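Local coordinates for protein peptidase S15/CocE/NonD (PDB 4PF1) that probably acts as a serine aminopeptidase of the S15 family, releasing residues from the N-terminal end of peptides, at residues 501-513 / 566-580. Residues are numbered along the deposited sequence; the frame is centred on the assembly and turned at random.
Sequences ADWVVKIIDVWPD and FLPGHRIMVQVQSSW
Strands 502-510 and 571-577 run antiparallel; their axes approach to 4.6 Å, with 153° between directions. Val-504, Lys-506, Ile-508 and Val-510 form hydrogen-bonded pairs with Gln-577, Gln-575, Met-573 and Arg-571, each joined by two backbone bonds, and water 1 continues the ladder from Asp-502 N to Ser-578 O.

From the face carrying these pairs the extended Lys-506 chain rises and leans toward the partner strand. Lys-506 NZ donates to Gln-577 OE1 at 2.8 Å, from well above that amide's carbonyl plane, and to Gln-575 OE1 at 3.3 Å; Gln-461 gives NZ a third acceptor, and Thr-464 also bonds Gln-575 OE1. Gln-577 NE2 bonds Ser-579 O, so both ends of the amide have a partner, which helps set its rotation. With chi1 at -179°, Val-504 CG1 is the branch swung opposite the backbone N, over the centre of the Trp-580 six-membered ring in a CH-pi contact. Ile-508 and Met-573 run alongside one another, CB to CB 3.7 Å.

Where the type II turn from Leu-567 ends, His-570 ND1 donates to the syn lone pair of Asp-509 OD1 at 2.6 Å, the ring nearly perpendicular to the carboxylate. Pro-512 CD covers one imidazole face and water 2 the other; an edge of the ring meets the face of Trp-511. Asp-509 OD2 takes bonds from water 2 and His-564.

The pair forms the centre of a four-stranded antiparallel sheet in the C-terminal non-catalytic domain, with 525-534 beside 502-510 and 471-474 beside 571-577, while Ile-620 of strand 606-625 packs on Val-505, Ile-507 and Val-574.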
loop_
_atom_site.group_PDB
_atom_site.type_symbol
_atom_site.label_atom_id
_atom_site.label_comp_id
_atom_site.label_asym_id
_atom_site.label_seq_id
_atom_site.Cartn_x
_atom_site.Cartn_y
_atom_site.Cartn_z
ATOM N N ALA A 501 -25.460 -25.900 -24.072
ATOM C CA ALA A 501 -25.388 -24.673 -23.267
ATOM C C ALA A 501 -24.814 -24.923 -21.899
ATOM O O ALA A 501 -25.018 -25.989 -21.332
ATOM C CB ALA A 501 -26.776 -24.054 -23.116
ATOM N N ASP A 502 -24.134 -23.912 -21.350
ATOM C CA ASP A 502 -23.656 -23.888 -19.972
ATOM C C ASP A 502 -24.557 -22.956 -19.197
ATOM O O ASP A 502 -24.962 -21.923 -19.736
ATOM C CB ASP A 502 -22.195 -23.404 -19.895
ATOM C CG ASP A 502 -21.153 -24.466 -20.171
ATOM O OD1 ASP A 502 -21.522 -25.656 -20.243
ATOM O OD2 ASP A 502 -19.971 -24.106 -20.325
ATOM N N TRP A 503 -24.914 -23.317 -17.962
ATOM C CA TRP A 503 -25.763 -22.457 -17.153
ATOM C C TRP A 503 -25.081 -22.173 -15.822
ATOM O O TRP A 503 -24.841 -23.091 -15.034
ATOM C CB TRP A 503 -27.167 -23.065 -16.955
ATOM C CG TRP A 503 -27.899 -23.355 -18.238
ATOM C CD1 TRP A 503 -28.011 -24.563 -18.860
ATOM C CD2 TRP A 503 -28.600 -22.412 -19.063
ATOM N NE1 TRP A 503 -28.755 -24.438 -20.011
ATOM C CE2 TRP A 503 -29.127 -23.128 -20.162
ATOM C CE3 TRP A 503 -28.859 -21.032 -18.966
ATOM C CZ2 TRP A 503 -29.892 -22.511 -21.162
ATOM C CZ3 TRP A 503 -29.618 -20.421 -19.956
ATOM C CH2 TRP A 503 -30.113 -21.154 -21.046
ATOM N N VAL A 504 -24.709 -20.903 -15.611
ATOM C CA VAL A 504 -24.062 -20.429 -14.386
ATOM C C VAL A 504 -25.130 -19.803 -13.492
ATOM O O VAL A 504 -25.848 -18.906 -13.938
ATOM C CB VAL A 504 -22.914 -19.418 -14.685
ATOM C CG1 VAL A 504 -22.238 -18.947 -13.398
ATOM C CG2 VAL A 504 -21.892 -19.995 -15.654
ATOM N N VAL A 505 -25.254 -20.287 -12.249
ATOM C CA VAL A 505 -26.211 -19.738 -11.292
ATOM C C VAL A 505 -25.429 -19.180 -10.107
ATOM O O VAL A 505 -24.628 -19.900 -9.515
ATOM C CB VAL A 505 -27.297 -20.769 -10.846
ATOM C CG1 VAL A 505 -28.257 -20.152 -9.826
ATOM C CG2 VAL A 505 -28.076 -21.309 -12.047
ATOM N N LYS A 506 -25.650 -17.891 -9.777
ATOM C CA LYS A 506 -24.968 -17.241 -8.653
ATOM C C LYS A 506 -25.950 -16.743 -7.606
ATOM O O LYS A 506 -26.945 -16.101 -7.960
ATOM C CB LYS A 506 -24.132 -16.041 -9.122
ATOM C CG LYS A 506 -23.217 -16.268 -10.304
ATOM C CD LYS A 506 -22.502 -14.965 -10.603
ATOM C CE LYS A 506 -21.969 -14.900 -11.995
ATOM N NZ LYS A 506 -21.702 -13.495 -12.409
ATOM N N ILE A 507 -25.649 -16.980 -6.316
ATOM C CA ILE A 507 -26.408 -16.414 -5.194
ATOM C C ILE A 507 -25.547 -15.299 -4.626
ATOM O O ILE A 507 -24.359 -15.510 -4.369
ATOM C CB ILE A 507 -26.824 -17.466 -4.119
ATOM C CG1 ILE A 507 -27.916 -18.403 -4.666
ATOM C CG2 ILE A 507 -27.288 -16.777 -2.806
ATOM C CD1 ILE A 507 -28.115 -19.616 -3.865
ATOM N N ILE A 508 -26.120 -14.110 -4.474
ATOM C CA ILE A 508 -25.371 -12.940 -4.043
ATOM C C ILE A 508 -26.055 -12.229 -2.870
ATOM O O ILE A 508 -27.285 -12.134 -2.823
ATOM C CB ILE A 508 -25.202 -11.987 -5.274
ATOM C CG1 ILE A 508 -24.151 -12.525 -6.273
ATOM C CG2 ILE A 508 -24.903 -10.539 -4.876
ATOM C CD1 ILE A 508 -24.578 -12.419 -7.731
ATOM N N ASP A 509 -25.236 -11.709 -1.940
ATOM C CA ASP A 509 -25.698 -10.850 -0.870
ATOM C C ASP A 509 -25.362 -9.423 -1.281
ATOM O O ASP A 509 -24.183 -9.069 -1.347
ATOM C CB ASP A 509 -25.049 -11.225 0.482
ATOM C CG ASP A 509 -25.481 -10.346 1.659
ATOM O OD1 ASP A 509 -25.671 -9.129 1.456
ATOM O OD2 ASP A 509 -25.575 -10.867 2.783
ATOM N N VAL A 510 -26.382 -8.625 -1.617
ATOM C CA VAL A 510 -26.192 -7.223 -1.994
ATOM C C VAL A 510 -26.137 -6.390 -0.718
ATOM O O VAL A 510 -27.129 -6.306 0.005
ATOM C CB VAL A 510 -27.280 -6.693 -2.972
ATOM C CG1 VAL A 510 -26.936 -5.293 -3.473
ATOM C CG2 VAL A 510 -27.481 -7.643 -4.141
ATOM N N TRP A 511 -24.979 -5.789 -0.439
ATOM C CA TRP A 511 -24.778 -4.956 0.741
ATOM C C TRP A 511 -25.630 -3.671 0.619
ATOM O O TRP A 511 -25.989 -3.298 -0.504
ATOM C CB TRP A 511 -23.281 -4.642 0.916
ATOM C CG TRP A 511 -22.484 -5.804 1.454
ATOM C CD1 TRP A 511 -22.424 -7.070 0.941
ATOM C CD2 TRP A 511 -21.634 -5.800 2.609
ATOM N NE1 TRP A 511 -21.591 -7.851 1.703
ATOM C CE2 TRP A 511 -21.093 -7.099 2.736
ATOM C CE3 TRP A 511 -21.269 -4.819 3.551
ATOM C CZ2 TRP A 511 -20.203 -7.445 3.764
ATOM C CZ3 TRP A 511 -20.388 -5.163 4.569
ATOM C CH2 TRP A 511 -19.862 -6.460 4.666
ATOM N N PRO A 512 -26.027 -3.014 1.744
ATOM C CA PRO A 512 -26.870 -1.805 1.625
ATOM C C PRO A 512 -26.214 -0.689 0.808
ATOM O O PRO A 512 -24.995 -0.709 0.598
ATOM C CB PRO A 512 -27.078 -1.369 3.082
ATOM C CG PRO A 512 -26.811 -2.590 3.894
ATOM C CD PRO A 512 -25.739 -3.329 3.158
ATOM N N ASP A 513 -27.042 0.279 0.332
ATOM C CA ASP A 513 -26.615 1.439 -0.469
ATOM C C ASP A 513 -25.448 2.168 0.199
ATOM O O ASP A 513 -24.482 2.535 -0.473
ATOM C CB ASP A 513 -27.793 2.406 -0.691
ATOM C CG ASP A 513 -28.941 1.838 -1.514
ATOM O OD1 ASP A 513 -28.770 0.741 -2.105
ATOM O OD2 ASP A 513 -29.997 2.500 -1.589
ATOM N N PHE A 566 -28.578 -12.929 5.947
ATOM C CA PHE A 566 -28.799 -11.762 5.099
ATOM C C PHE A 566 -29.353 -10.682 6.027
ATOM O O PHE A 566 -30.503 -10.777 6.467
ATOM C CB PHE A 566 -29.767 -12.090 3.946
ATOM C CG PHE A 566 -29.241 -13.029 2.885
ATOM C CD1 PHE A 566 -28.460 -12.552 1.836
ATOM C CD2 PHE A 566 -29.581 -14.375 2.895
ATOM C CE1 PHE A 566 -27.989 -13.418 0.843
ATOM C CE2 PHE A 566 -29.117 -15.239 1.894
ATOM C CZ PHE A 566 -28.325 -14.754 0.874
ATOM N N LEU A 567 -28.492 -9.742 6.439
ATOM C CA LEU A 567 -28.823 -8.725 7.440
ATOM C C LEU A 567 -29.810 -7.641 6.918
ATOM O O LEU A 567 -29.963 -7.494 5.705
ATOM C CB LEU A 567 -27.525 -8.061 7.956
ATOM C CG LEU A 567 -26.624 -8.924 8.847
ATOM C CD1 LEU A 567 -25.221 -8.352 8.915
ATOM C CD2 LEU A 567 -27.200 -9.063 10.254
ATOM N N PRO A 568 -30.488 -6.871 7.826
ATOM C CA PRO A 568 -31.410 -5.815 7.353
ATOM C C PRO A 568 -30.711 -4.781 6.462
ATOM O O PRO A 568 -29.559 -4.416 6.718
ATOM C CB PRO A 568 -31.919 -5.177 8.652
ATOM C CG PRO A 568 -31.717 -6.217 9.693
ATOM C CD PRO A 568 -30.466 -6.933 9.303
ATOM N N GLY A 569 -31.400 -4.355 5.406
ATOM C CA GLY A 569 -30.851 -3.424 4.424
ATOM C C GLY A 569 -30.175 -4.130 3.261
ATOM O O GLY A 569 -29.940 -3.520 2.213
ATOM N N HIS A 570 -29.851 -5.429 3.438
ATOM C CA HIS A 570 -29.242 -6.252 2.390
ATOM C C HIS A 570 -30.313 -6.841 1.470
ATOM O O HIS A 570 -31.469 -6.972 1.877
ATOM C CB HIS A 570 -28.404 -7.403 2.999
ATOM C CG HIS A 570 -27.167 -6.972 3.725
ATOM N ND1 HIS A 570 -25.908 -7.240 3.224
ATOM C CD2 HIS A 570 -27.037 -6.357 4.924
ATOM C CE1 HIS A 570 -25.054 -6.768 4.117
ATOM N NE2 HIS A 570 -25.686 -6.228 5.157
ATOM N N ARG A 571 -29.924 -7.205 0.240
ATOM C CA ARG A 571 -30.813 -7.849 -0.730
ATOM C C ARG A 571 -30.278 -9.231 -1.083
ATOM O O ARG A 571 -29.065 -9.458 -1.019
ATOM C CB ARG A 571 -30.938 -7.012 -2.022
ATOM C CG ARG A 571 -31.531 -5.615 -1.870
ATOM C CD ARG A 571 -31.618 -4.959 -3.239
ATOM N NE ARG A 571 -31.746 -3.503 -3.172
ATOM C CZ ARG A 571 -32.680 -2.805 -3.814
ATOM N NH1 ARG A 571 -33.595 -3.425 -4.550
ATOM N NH2 ARG A 571 -32.712 -1.484 -3.714
ATOM N N ILE A 572 -31.171 -10.146 -1.485
ATOM C CA ILE A 572 -30.770 -11.473 -1.968
ATOM C C ILE A 572 -30.802 -11.376 -3.490
ATOM O O ILE A 572 -31.814 -10.951 -4.052
ATOM C CB ILE A 572 -31.638 -12.646 -1.423
ATOM C CG1 ILE A 572 -31.715 -12.622 0.123
ATOM C CG2 ILE A 572 -31.088 -13.993 -1.936
ATOM C CD1 ILE A 572 -32.844 -13.430 0.730
ATOM N N MET A 573 -29.681 -11.679 -4.150
ATOM C CA MET A 573 -29.595 -11.571 -5.602
ATOM C C MET A 573 -29.300 -12.908 -6.267
ATOM O O MET A 573 -28.567 -13.738 -5.724
ATOM C CB MET A 573 -28.524 -10.537 -5.998
ATOM C CG MET A 573 -28.322 -10.387 -7.496
ATOM S SD MET A 573 -27.115 -9.115 -7.898
ATOM C CE MET A 573 -28.148 -7.653 -7.803
ATOM N N VAL A 574 -29.867 -13.096 -7.461
ATOM C CA VAL A 574 -29.623 -14.245 -8.316
ATOM C C VAL A 574 -29.150 -13.729 -9.687
ATOM O O VAL A 574 -29.813 -12.878 -10.291
ATOM C CB VAL A 574 -30.859 -15.185 -8.425
ATOM C CG1 VAL A 574 -30.673 -16.229 -9.529
ATOM C CG2 VAL A 574 -31.145 -15.864 -7.092
ATOM N N GLN A 575 -27.983 -14.205 -10.144
ATOM C CA GLN A 575 -27.438 -13.869 -11.458
ATOM C C GLN A 575 -27.296 -15.141 -12.289
ATOM O O GLN A 575 -26.838 -16.160 -11.770
ATOM C CB GLN A 575 -26.093 -13.130 -11.339
ATOM C CG GLN A 575 -26.245 -11.636 -11.034
ATOM C CD GLN A 575 -24.935 -10.872 -11.034
ATOM O OE1 GLN A 575 -23.961 -11.234 -11.703
ATOM N NE2 GLN A 575 -24.902 -9.760 -10.317
ATOM N N VAL A 576 -27.762 -15.107 -13.553
ATOM C CA VAL A 576 -27.672 -16.250 -14.474
ATOM C C VAL A 576 -26.939 -15.819 -15.768
ATOM O O VAL A 576 -27.274 -14.794 -16.365
ATOM C CB VAL A 576 -29.058 -16.907 -14.762
ATOM C CG1 VAL A 576 -29.006 -17.832 -15.984
ATOM C CG2 VAL A 576 -29.561 -17.671 -13.542
ATOM N N GLN A 577 -25.928 -16.605 -16.173
ATOM C CA GLN A 577 -25.137 -16.362 -17.380
ATOM C C GLN A 577 -24.784 -17.701 -18.059
ATOM O O GLN A 577 -25.099 -18.759 -17.507
ATOM C CB GLN A 577 -23.881 -15.528 -17.063
ATOM C CG GLN A 577 -22.993 -16.101 -15.966
ATOM C CD GLN A 577 -21.934 -15.122 -15.538
ATOM O OE1 GLN A 577 -22.227 -14.026 -15.058
ATOM N NE2 GLN A 577 -20.674 -15.504 -15.679
ATOM N N SER A 578 -24.169 -17.657 -19.263
ATOM C CA SER A 578 -23.881 -18.872 -20.035
ATOM C C SER A 578 -22.376 -19.138 -20.278
ATOM O O SER A 578 -22.028 -20.040 -21.051
ATOM C CB SER A 578 -24.621 -18.837 -21.366
ATOM O OG SER A 578 -26.006 -19.073 -21.190
ATOM N N SER A 579 -21.497 -18.385 -19.599
ATOM C CA SER A 579 -20.044 -18.552 -19.682
ATOM C C SER A 579 -19.372 -18.010 -18.419
ATOM O O SER A 579 -19.921 -17.130 -17.754
ATOM C CB SER A 579 -19.477 -17.877 -20.930
ATOM O OG SER A 579 -19.870 -16.522 -21.041
ATOM N N TRP A 580 -18.208 -18.581 -18.072
ATOM C CA TRP A 580 -17.397 -18.268 -16.888
ATOM C C TRP A 580 -15.936 -18.488 -17.290
ATOM O O TRP A 580 -15.309 -19.468 -16.888
ATOM C CB TRP A 580 -17.818 -19.209 -15.738
ATOM C CG TRP A 580 -18.210 -18.555 -14.447
ATOM C CD1 TRP A 580 -18.222 -17.220 -14.158
ATOM C CD2 TRP A 580 -18.622 -19.229 -13.250
ATOM N NE1 TRP A 580 -18.625 -17.020 -12.856
ATOM C CE2 TRP A 580 -18.869 -18.238 -12.273
ATOM C CE3 TRP A 580 -18.814 -20.580 -12.909
ATOM C CZ2 TRP A 580 -19.305 -18.555 -10.980
ATOM C CZ3 TRP A 580 -19.243 -20.893 -11.627
ATOM C CH2 TRP A 580 -19.476 -19.889 -10.677
HETATM O O HOH W 1 -23.218 -21.730 -23.053
HETATM O O HOH W 2 -25.615 -10.086 5.435
HETATM O O HOH W 3 -28.979 -3.785 -0.380
#